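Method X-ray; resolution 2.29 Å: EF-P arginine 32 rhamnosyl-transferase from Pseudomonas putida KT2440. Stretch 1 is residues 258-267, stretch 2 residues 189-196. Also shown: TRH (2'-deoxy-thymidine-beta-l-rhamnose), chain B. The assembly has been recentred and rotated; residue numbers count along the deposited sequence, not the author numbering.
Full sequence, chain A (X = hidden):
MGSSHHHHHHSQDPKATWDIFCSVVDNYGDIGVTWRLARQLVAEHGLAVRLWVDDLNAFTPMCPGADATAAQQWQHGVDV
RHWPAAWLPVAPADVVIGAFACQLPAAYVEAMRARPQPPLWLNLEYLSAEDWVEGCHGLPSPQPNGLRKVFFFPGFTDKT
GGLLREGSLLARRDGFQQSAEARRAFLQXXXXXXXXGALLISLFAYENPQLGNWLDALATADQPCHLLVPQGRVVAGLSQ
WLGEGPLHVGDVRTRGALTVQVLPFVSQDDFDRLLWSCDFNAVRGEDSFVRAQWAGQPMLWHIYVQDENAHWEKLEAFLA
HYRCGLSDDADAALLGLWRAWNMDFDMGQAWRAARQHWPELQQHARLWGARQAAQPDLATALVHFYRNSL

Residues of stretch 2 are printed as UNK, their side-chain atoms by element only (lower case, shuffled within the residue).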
# COMPACT_ATOMS: atom_id res chain seq x y z
N LEU A 258 5.72 -11.25 20.60
CA LEU A 258 5.91 -10.93 19.19
C LEU A 258 6.67 -12.07 18.51
O LEU A 258 7.71 -12.51 19.00
CB LEU A 258 6.68 -9.61 19.04
CG LEU A 258 6.97 -9.03 17.65
CD1 LEU A 258 8.28 -9.55 17.05
CD2 LEU A 258 5.81 -9.29 16.70
N THR A 259 6.13 -12.53 17.39
CA THR A 259 6.81 -13.51 16.53
C THR A 259 7.07 -12.84 15.19
O THR A 259 6.13 -12.44 14.49
CB THR A 259 5.97 -14.78 16.36
OG1 THR A 259 6.06 -15.57 17.55
CG2 THR A 259 6.48 -15.59 15.19
N VAL A 260 8.35 -12.70 14.84
CA VAL A 260 8.77 -12.00 13.63
C VAL A 260 8.98 -13.01 12.52
O VAL A 260 9.48 -14.12 12.76
CB VAL A 260 10.04 -11.16 13.90
CG1 VAL A 260 11.31 -12.01 13.80
CG2 VAL A 260 10.10 -9.98 12.96
N GLN A 261 8.58 -12.66 11.30
CA GLN A 261 8.71 -13.56 10.16
C GLN A 261 9.08 -12.76 8.91
O GLN A 261 8.46 -11.73 8.63
CB GLN A 261 7.43 -14.36 9.91
CG GLN A 261 7.62 -15.48 8.89
CD GLN A 261 6.45 -16.45 8.83
OE1 GLN A 261 5.34 -16.13 9.27
NE2 GLN A 261 6.69 -17.63 8.28
N VAL A 262 10.06 -13.27 8.17
CA VAL A 262 10.56 -12.62 6.96
C VAL A 262 9.92 -13.28 5.74
O VAL A 262 10.00 -14.51 5.58
CB VAL A 262 12.09 -12.70 6.88
CG1 VAL A 262 12.62 -11.69 5.87
CG2 VAL A 262 12.70 -12.45 8.26
N LEU A 263 9.31 -12.47 4.88
CA LEU A 263 8.63 -12.93 3.68
C LEU A 263 9.46 -12.62 2.43
O LEU A 263 10.29 -11.70 2.44
CB LEU A 263 7.25 -12.28 3.55
CG LEU A 263 6.17 -12.69 4.55
CD1 LEU A 263 4.84 -12.05 4.19
CD2 LEU A 263 6.04 -14.21 4.61
N PRO A 264 9.26 -13.36 1.35
CA PRO A 264 9.89 -13.01 0.08
C PRO A 264 9.06 -11.95 -0.64
O PRO A 264 7.99 -11.55 -0.20
CB PRO A 264 9.89 -14.34 -0.68
CG PRO A 264 8.67 -15.04 -0.18
CD PRO A 264 8.54 -14.65 1.28
N PHE A 265 9.59 -11.49 -1.78
CA PHE A 265 8.89 -10.54 -2.64
C PHE A 265 8.06 -11.35 -3.63
O PHE A 265 8.58 -11.85 -4.63
CB PHE A 265 9.89 -9.62 -3.35
CG PHE A 265 9.34 -8.25 -3.65
CD1 PHE A 265 9.41 -7.24 -2.70
CD2 PHE A 265 8.75 -7.98 -4.87
CE1 PHE A 265 8.91 -5.98 -2.97
CE2 PHE A 265 8.25 -6.72 -5.15
CZ PHE A 265 8.33 -5.72 -4.20
N VAL A 266 6.76 -11.47 -3.36
CA VAL A 266 5.87 -12.29 -4.17
C VAL A 266 5.36 -11.50 -5.36
O VAL A 266 6.07 -10.65 -5.91
CB VAL A 266 4.71 -12.83 -3.32
CG1 VAL A 266 5.19 -13.95 -2.41
CG2 VAL A 266 4.08 -11.71 -2.49
N SER A 267 4.12 -11.75 -5.76
CA SER A 267 3.47 -11.03 -6.85
C SER A 267 2.61 -9.89 -6.30
O SER A 267 2.23 -9.88 -5.12
CB SER A 267 2.61 -11.97 -7.69
OG SER A 267 1.45 -12.39 -6.98
N UNK A 189 0.38 -21.16 1.84
CA UNK A 189 1.17 -21.16 0.62
C UNK A 189 2.44 -20.34 0.72
O UNK A 189 3.36 -20.54 -0.09
N UNK A 190 2.52 -19.43 1.68
CA UNK A 190 3.69 -18.58 1.87
C UNK A 190 4.59 -19.04 3.01
O UNK A 190 5.48 -18.30 3.42
c UNK A 190 3.25 -17.13 2.10
c UNK A 190 2.41 -16.81 -0.26
c UNK A 190 2.70 -14.83 1.25
c UNK A 190 3.23 -16.21 0.88
N UNK A 191 4.37 -20.24 3.53
CA UNK A 191 5.17 -20.75 4.63
C UNK A 191 4.91 -20.06 5.95
O UNK A 191 5.84 -19.86 6.74
N UNK A 192 3.65 -19.69 6.21
CA UNK A 192 3.27 -18.97 7.42
C UNK A 192 2.34 -19.86 8.23
O UNK A 192 1.28 -20.27 7.75
c UNK A 192 2.58 -17.64 7.09
c UNK A 192 1.93 -17.04 8.33
c UNK A 192 3.57 -16.66 6.47
N UNK A 193 2.75 -20.17 9.46
CA UNK A 193 1.90 -20.88 10.42
C UNK A 193 1.35 -19.84 11.39
O UNK A 193 2.03 -19.42 12.33
o UNK A 193 0.56 -22.65 12.01
o UNK A 193 2.29 -23.94 12.43
c UNK A 193 1.78 -22.92 11.92
c UNK A 193 2.68 -21.97 11.16
N UNK A 194 0.11 -19.42 11.15
CA UNK A 194 -0.50 -18.35 11.93
C UNK A 194 -0.57 -18.72 13.40
O UNK A 194 -1.04 -19.81 13.76
c UNK A 194 -1.90 -18.05 11.38
c UNK A 194 -1.82 -15.67 12.24
c UNK A 194 -2.71 -16.86 11.90
c UNK A 194 -3.58 -17.25 13.09
N UNK A 195 -0.10 -17.82 14.26
CA UNK A 195 -0.19 -18.02 15.71
C UNK A 195 -1.65 -17.87 16.12
O UNK A 195 -2.25 -16.81 15.88
c UNK A 195 0.62 -17.26 17.96
c UNK A 195 2.15 -17.14 16.00
c UNK A 195 0.71 -17.03 16.47
N UNK A 196 -2.26 -18.89 16.72
CA UNK A 196 -3.69 -18.81 17.04
C UNK A 196 -3.98 -17.66 17.99
O UNK A 196 -3.28 -17.46 18.99
c UNK A 196 -3.98 -20.17 17.69
c UNK A 196 -1.68 -20.19 17.09
c UNK A 196 -2.88 -21.07 17.23
O4P TRH B . 8.62 3.16 -1.43
P2 TRH B . 7.91 2.64 -2.62
O3P TRH B . 8.67 1.37 -3.27
O1 TRH B . 7.73 3.75 -3.77
C1 TRH B . 8.27 5.07 -3.53
C2 TRH B . 7.89 6.03 -4.67
O2 TRH B . 7.87 5.37 -5.93
C3 TRH B . 8.92 7.16 -4.77
O3 TRH B . 10.06 6.71 -5.51
C4 TRH B . 9.36 7.57 -3.38
O4 TRH B . 8.21 7.96 -2.61
OPP TRH B . 6.43 2.11 -2.22
P TRH B . 5.35 1.86 -3.37
O1P TRH B . 4.97 3.08 -4.12
O2P TRH B . 4.06 1.18 -2.67
O5' TRH B . 5.92 0.70 -4.33
C5' TRH B . 5.89 -0.66 -3.91
C4' TRH B . 5.43 -1.51 -5.08
O4' TRH B . 5.92 -2.86 -4.82
C3' TRH B . 3.92 -1.64 -5.03
O3' TRH B . 3.46 -2.22 -6.26
C2' TRH B . 3.80 -2.66 -3.92
C1' TRH B . 4.73 -3.65 -4.58
N11 TRH B . 5.04 -4.84 -3.76
C21 TRH B . 4.89 -6.05 -4.31
O21 TRH B . 4.49 -6.16 -5.47
N31 TRH B . 5.18 -7.20 -3.58
C41 TRH B . 5.64 -7.11 -2.27
O41 TRH B . 5.89 -8.14 -1.65
C51 TRH B . 5.80 -5.85 -1.70
C5A TRH B . 6.26 -5.75 -0.39
C61 TRH B . 5.51 -4.71 -2.44
O HOH W 1 4.47 -18.94 10.69

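Position 189 carries no side-chain atoms at all, and its backbone lies out of reach of the strand. It is Gly189, and it takes no part in the contact.

Position 190 has four side-chain carbons, forked at the second, and the forked carbon lies near Val266, a loose apolar touch just beyond the strand. This is Leu190, whose CG is 4.4 Å from CG1 of Val266. Its CA-to-CB bond points toward stretch 1, and its chi1 of -96° falls between wells. O of Leu190 also lies 4.3 Å from CD2 of Leu263.

Position 191 again has no side-chain atoms, and its phi of 71° is positive, a value that by itself favours the residue it proves to be, Gly191. What it offers is its carbonyl: NE2 of Gln261 donates to O of Gly191 at 2.8 Å, but the N-H...O angle of 125° makes this a weak hydrogen bond despite the short distance.

At position 192 one carbon carries two more, three in all, a beta-branched pattern, and one of the outer carbons lies near both Leu263 and Gln261. This is Val192, which is buried. Although its CA-to-CB bond points sideways, one methyl reaches both neighbours: CG2 of Val192 is 3.9 Å from CD2 of Leu263 and 3.4 Å from OE1 of Gln261.

Position 193 shows two carbons, the second bearing two oxygens, a short carboxylate: Asp193. The end of its side chain leads away from the strand, and its backbone N and O bind a water. The water accepts from N of Asp193 at 2.4 Å and donates both to its O at 3.0 Å and to OE1 of Gln261 at 3.3 Å, linking the stretches.

Position 194 has four carbons forked at the second and touches nothing of stretch 1; it is another leucine, Leu194, and it points away.

Position 195 has one carbon carrying two, and one of the outer carbons comes near Thr259. This is Val195, which points toward the strand; its CG2 is 4.5 Å from OG1 of Thr259, a marginal approach.

Position 196 has three carbons closing a ring onto the backbone N, which identifies Pro196; it lies beyond reach of the strand.

The rule here is alternation on one side and irregularity on the other. Along the strand, Thr259, Gln261 and Leu263 meet the loop, while Val260 and Val262 stay out of its reach. The loop runs roughly antiparallel, 161° apart, without strand pairing. Gln261 supplies the polar part of the contact, using its amide nitrogen in the weak bond to a loop carbonyl and its oxygen on a water, with apolar touches farther along. With 309 Å² buried in all, the contact is modest.

Stretch 2, residues 189-196: GLGVDLVP
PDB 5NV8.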